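Local coordinates for protein endo-beta-1,4-mannanase (Alicyclobacillus acidocaldarius, PDB 4CD8) that hydrolyses internal beta-1,4-mannosidic linkages in mannan chains, as an endo-acting glycoside hydrolase of family GH113, at residues L49-L54 with P68-D73; L88-K93 with G142-C147. One frame throughout, in Å; residues are numbered along the deposited sequence.

Contact 1: residues L49-L54 with P68-D73; sequences LAFAGL and PVTVSD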
loop_
_atom_site.group_PDB
_atom_site.type_symbol
_atom_site.label_atom_id
_atom_site.label_comp_id
_atom_site.label_asym_id
_atom_site.label_seq_id
_atom_site.Cartn_x
_atom_site.Cartn_y
_atom_site.Cartn_z
ATOM N N LEU A 49 7.386 2.248 1.543
ATOM C CA LEU A 49 7.452 3.710 1.634
ATOM C C LEU A 49 6.359 4.219 0.718
ATOM O O LEU A 49 6.465 4.146 -0.502
ATOM C CB LEU A 49 8.823 4.223 1.174
ATOM C CG LEU A 49 10.002 3.677 2.000
ATOM C CD1 LEU A 49 11.315 4.152 1.436
ATOM C CD2 LEU A 49 9.831 4.065 3.458
ATOM N N ALA A 50 5.309 4.799 1.329
ATOM C CA ALA A 50 4.126 5.196 0.595
ATOM C C ALA A 50 3.957 6.697 0.665
ATOM O O ALA A 50 4.065 7.276 1.749
ATOM C CB ALA A 50 2.887 4.499 1.126
ATOM N N PHE A 51 3.619 7.286 -0.478
ATOM C CA PHE A 51 3.342 8.715 -0.528
ATOM C C PHE A 51 2.395 9.050 -1.647
ATOM O O PHE A 51 2.220 8.280 -2.552
ATOM C CB PHE A 51 4.634 9.531 -0.678
ATOM C CG PHE A 51 5.357 9.296 -1.977
ATOM C CD1 PHE A 51 6.161 8.165 -2.153
ATOM C CD2 PHE A 51 5.209 10.166 -3.027
ATOM C CE1 PHE A 51 6.817 7.965 -3.381
ATOM C CE2 PHE A 51 5.873 9.980 -4.232
ATOM C CZ PHE A 51 6.640 8.841 -4.420
ATOM N N ALA A 52 1.756 10.215 -1.561
ATOM C CA ALA A 52 0.756 10.626 -2.542
ATOM C C ALA A 52 1.053 11.938 -3.198
ATOM O O ALA A 52 1.221 12.959 -2.514
ATOM C CB ALA A 52 -0.626 10.685 -1.906
ATOM N N GLY A 53 1.093 11.910 -4.519
ATOM C CA GLY A 53 0.939 13.102 -5.329
ATOM C C GLY A 53 -0.491 13.594 -5.253
ATOM O O GLY A 53 -1.370 12.884 -4.764
ATOM N N LEU A 54 -0.719 14.834 -5.688
ATOM C CA LEU A 54 -2.033 15.443 -5.551
ATOM C C LEU A 54 -2.607 15.877 -6.888
ATOM O O LEU A 54 -1.962 16.570 -7.678
ATOM C CB LEU A 54 -1.996 16.659 -4.605
ATOM C CG LEU A 54 -1.696 16.374 -3.132
ATOM C CD1 LEU A 54 -1.544 17.689 -2.360
ATOM C CD2 LEU A 54 -2.814 15.520 -2.528
ATOM N N PRO A 68 7.042 21.014 -3.868
ATOM C CA PRO A 68 6.873 21.138 -2.438
ATOM C C PRO A 68 5.771 20.254 -1.837
ATOM O O PRO A 68 5.458 20.372 -0.642
ATOM C CB PRO A 68 6.448 22.614 -2.299
ATOM C CG PRO A 68 5.620 22.828 -3.492
ATOM C CD PRO A 68 6.274 22.042 -4.598
ATOM N N VAL A 69 5.173 19.391 -2.655
ATOM C CA VAL A 69 4.033 18.600 -2.239
ATOM C C VAL A 69 4.479 17.361 -1.492
ATOM O O VAL A 69 4.164 17.184 -0.310
ATOM C CB VAL A 69 3.189 18.227 -3.463
ATOM C CG1 VAL A 69 2.078 17.240 -3.087
ATOM C CG2 VAL A 69 2.666 19.519 -4.113
ATOM N N THR A 70 5.256 16.523 -2.173
ATOM C CA THR A 70 5.677 15.262 -1.572
ATOM C C THR A 70 7.127 15.305 -1.071
ATOM O O THR A 70 7.899 16.215 -1.392
ATOM C CB THR A 70 5.594 14.078 -2.585
ATOM O OG1 THR A 70 6.661 14.199 -3.540
ATOM C CG2 THR A 70 4.288 14.093 -3.285
ATOM N N VAL A 71 7.491 14.249 -0.347
ATOM C CA VAL A 71 8.875 13.967 -0.029
ATOM C C VAL A 71 9.730 14.082 -1.305
ATOM O O VAL A 71 9.305 13.740 -2.382
ATOM C CB VAL A 71 9.055 12.566 0.597
ATOM C CG1 VAL A 71 8.542 12.567 2.015
ATOM C CG2 VAL A 71 8.350 11.479 -0.216
ATOM N N SER A 72 10.899 14.667 -1.155
ATOM C CA SER A 72 11.852 14.773 -2.232
ATOM C C SER A 72 12.439 13.424 -2.583
ATOM O O SER A 72 12.386 12.479 -1.786
ATOM C CB SER A 72 13.004 15.692 -1.865
ATOM O OG SER A 72 13.760 15.145 -0.819
ATOM N N ASP A 73 13.039 13.356 -3.770
ATOM C CA ASP A 73 13.753 12.135 -4.136
ATOM C C ASP A 73 14.834 11.790 -3.057
ATOM O O ASP A 73 15.059 10.617 -2.719
ATOM C CB ASP A 73 14.431 12.294 -5.486
ATOM C CG ASP A 73 13.459 12.375 -6.672
ATOM O OD1 ASP A 73 12.224 12.158 -6.492
ATOM O OD2 ASP A 73 13.954 12.635 -7.818
#
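Residues F51 to L54 and V69 to V71 run past each other in nearly opposite directions, 166° apart, and come nearest at G53 and T70, whose CA atoms are 6.4 Å apart. The arrangement belongs to a beta/alpha unit of the TIM barrel: 49-54 is part of barrel strand 46-55, while 68-73 is the irregular end of the loop that leads into helix 73-85, with D73 as the helix's first residue. S72 is the N-cap of that helix, its OG bonded to E75 N. The contact is made by side chains from the loop, which meet both the strand's side chains and its backbone. T70 lies in the middle: its CG2 is 3.4 Å from A52 O and 4.0 Å from G53 CA, where the glycine presents bare backbone. With OG1 set between the backbone N and the carbonyl carbon (chi1 73°), the hydroxyl donates to V71 O at 2.9 Å, tying the loop to itself. An alanine here would probably open a gap beside the A52 carbonyl and leave V71 O without its hydroxyl donor. A52 directs its CB away from the loop, and that side chain lies about 6 Å from the bound beta-D-mannopyranose, so at A52 the strand has the loop on one side and the sugar site on the other. Toward the more open end of the contact, L54 CD1 packs on V69 CG1 at 3.7 Å. The F51 ring is buried, touched by I76 of helix 73-85 and met edge-to-face by Y134 of helix 120-140. T70 CB approaches F51 CD2 obliquely at 4.0 Å, and V71 CG2 sits over one face of the F51 ring, 4.1 Å from F51 CG.

Contact 2: residues L88-K93 with G142-C147; sequences LKVCLK and GCEMFC
A parallel beta pairing sets C91 beside M145 and L92 beside F146, and the axes of the short segments 89-93 and 145-147 approach to 4.5 Å. M145 is gripped through both backbone polar atoms: its N donates to V90 O at 3.2 Å, and its O accepts from L92 N at 3.0 Å. C147 N continues the ladder, donating to L92 O, nearly straight at 172°. Just before the strand, the side chain of E144 takes the place of a backbone partner. The E144 chain bends at chi2 (87°), which turns CD back toward V90; OE1 then lies 2.9 Å from V90 N, which meets it from above the carboxylate plane; H84 NE2 bonds the same oxygen. The two strands, 89-98 and 145-150, are neighbours in the TIM barrel, and alternate residues face its interior or its helical coat. C91 and M145 share the inner face, with C91 SG 3.8 Å from M145 CB. K93 CG lies 4.0 Å from C147 CB, while the extended K93 chain carries NZ to a salt bridge with E231 and a hydrogen bond to N180; E231 belongs to the pocket of the bound mannoimidazole inhibitor. V90, L92, C143 and F146 belong to the outer layer, where A138 of helix 120-140 touches L92, C143 and F146. Here V90 CG1 meets C143 SG at 3.6 Å, and F146 CD1 stands 3.6 Å from L92 O.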
loop_
_atom_site.group_PDB
_atom_site.type_symbol
_atom_site.label_atom_id
_atom_site.label_comp_id
_atom_site.label_asym_id
_atom_site.label_seq_id
_atom_site.Cartn_x
_atom_site.Cartn_y
_atom_site.Cartn_z
ATOM N N LEU A 88 15.675 -4.392 6.391
ATOM C CA LEU A 88 14.379 -4.496 5.723
ATOM C C LEU A 88 14.505 -4.538 4.183
ATOM O O LEU A 88 15.409 -3.935 3.630
ATOM C CB LEU A 88 13.497 -3.295 6.117
ATOM C CG LEU A 88 13.135 -3.254 7.609
ATOM C CD1 LEU A 88 12.594 -1.867 7.970
ATOM C CD2 LEU A 88 12.130 -4.363 7.945
ATOM N N LYS A 89 13.599 -5.275 3.522
ATOM C CA LYS A 89 13.319 -5.103 2.106
ATOM C C LYS A 89 12.320 -3.941 1.975
ATOM O O LYS A 89 11.519 -3.710 2.880
ATOM C CB LYS A 89 12.790 -6.388 1.491
ATOM C CG LYS A 89 13.823 -7.489 1.460
ATOM C CD LYS A 89 13.228 -8.719 0.798
ATOM C CE LYS A 89 14.284 -9.801 0.542
ATOM N NZ LYS A 89 14.719 -10.408 1.816
ATOM N N VAL A 90 12.361 -3.236 0.850
ATOM C CA VAL A 90 11.638 -1.976 0.684
ATOM C C VAL A 90 10.798 -2.017 -0.579
ATOM O O VAL A 90 11.316 -2.255 -1.688
ATOM C CB VAL A 90 12.564 -0.754 0.605
ATOM C CG1 VAL A 90 11.764 0.528 0.407
ATOM C CG2 VAL A 90 13.432 -0.608 1.855
ATOM N N CYS A 91 9.502 -1.733 -0.433
ATOM C CA CYS A 91 8.619 -1.480 -1.566
ATOM C C CYS A 91 8.373 0.009 -1.684
ATOM O O CYS A 91 8.053 0.653 -0.677
ATOM C CB CYS A 91 7.298 -2.191 -1.424
ATOM S SG CYS A 91 6.129 -1.875 -2.756
ATOM N N LEU A 92 8.521 0.569 -2.882
ATOM C CA LEU A 92 8.184 1.990 -3.103
ATOM C C LEU A 92 6.800 2.078 -3.692
ATOM O O LEU A 92 6.517 1.448 -4.716
ATOM C CB LEU A 92 9.206 2.678 -3.994
ATOM C CG LEU A 92 9.094 4.205 -4.086
ATOM C CD1 LEU A 92 9.230 4.910 -2.709
ATOM C CD2 LEU A 92 10.090 4.730 -5.109
ATOM N N LYS A 93 5.938 2.933 -3.061
ATOM C CA LYS A 93 4.543 3.040 -3.437
ATOM C C LYS A 93 4.113 4.476 -3.600
ATOM O O LYS A 93 3.578 5.101 -2.653
ATOM C CB LYS A 93 3.631 2.334 -2.441
ATOM C CG LYS A 93 2.158 2.337 -2.804
ATOM C CD LYS A 93 1.378 1.539 -1.785
ATOM C CE LYS A 93 -0.080 1.936 -1.660
ATOM N NZ LYS A 93 -0.767 0.947 -0.814
ATOM N N GLY A 142 17.701 0.728 -4.845
ATOM C CA GLY A 142 17.724 -0.691 -4.559
ATOM C C GLY A 142 16.445 -1.252 -3.950
ATOM O O GLY A 142 16.457 -2.289 -3.249
ATOM N N CYS A 143 15.334 -0.581 -4.192
ATOM C CA CYS A 143 14.085 -1.068 -3.651
ATOM C C CYS A 143 13.711 -2.379 -4.338
ATOM O O CYS A 143 13.676 -2.460 -5.555
ATOM C CB CYS A 143 12.967 -0.038 -3.818
ATOM S SG CYS A 143 13.116 1.451 -2.835
ATOM N N GLU A 144 13.382 -3.362 -3.514
ATOM C CA GLU A 144 13.091 -4.731 -3.943
ATOM C C GLU A 144 11.708 -4.894 -4.592
ATOM O O GLU A 144 11.419 -5.848 -5.276
ATOM C CB GLU A 144 13.219 -5.648 -2.753
ATOM C CG GLU A 144 14.651 -5.793 -2.247
ATOM C CD GLU A 144 15.137 -4.776 -1.246
ATOM O OE1 GLU A 144 14.462 -3.715 -1.036
ATOM O OE2 GLU A 144 16.240 -5.015 -0.703
ATOM N N MET A 145 10.813 -3.941 -4.358
ATOM C CA MET A 145 9.512 -3.953 -5.020
ATOM C C MET A 145 9.070 -2.524 -5.344
ATOM O O MET A 145 9.481 -1.577 -4.669
ATOM C CB MET A 145 8.433 -4.613 -4.133
ATOM C CG MET A 145 7.131 -4.964 -4.812
ATOM S SD MET A 145 5.937 -5.710 -3.685
ATOM C CE MET A 145 6.733 -7.145 -3.017
ATOM N N PHE A 146 8.218 -2.423 -6.355
ATOM C CA PHE A 146 7.613 -1.195 -6.813
ATOM C C PHE A 146 6.141 -1.465 -7.046
ATOM O O PHE A 146 5.751 -2.420 -7.696
ATOM C CB PHE A 146 8.246 -0.688 -8.106
ATOM C CG PHE A 146 7.707 0.653 -8.541
ATOM C CD1 PHE A 146 8.160 1.803 -7.931
ATOM C CD2 PHE A 146 6.751 0.775 -9.540
ATOM C CE1 PHE A 146 7.675 3.073 -8.308
ATOM C CE2 PHE A 146 6.289 2.048 -9.940
ATOM C CZ PHE A 146 6.753 3.183 -9.289
ATOM N N CYS A 147 5.296 -0.599 -6.492
ATOM C CA CYS A 147 3.871 -0.724 -6.660
ATOM C C CYS A 147 3.383 0.314 -7.637
ATOM O O CYS A 147 3.459 1.538 -7.356
ATOM C CB CYS A 147 3.171 -0.569 -5.319
ATOM S SG CYS A 147 1.393 -0.779 -5.356
#

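Overall arrangement
Both contacts are largely buried and belong to adjoining parts of one barrel, their centres about 15 Å apart. They meet where strands 46-55 and 89-98 are neighbours: L49 probably bonds through its N to C91 O and through its O to K93 N, and its side chain packs against V90. Contact 2 is the more central, a strand-to-strand join held by backbone bonds and one carboxylate, with K93 salt-bridged to E231 of the inhibitor pocket; it reaches the surface at K89 and E144. Contact 1 lies farther out, between a strand and a connecting loop, and relies on apolar packing with a partly exposed end at L54 and V69. Helices 73-85 and 120-140 touch side chains of both.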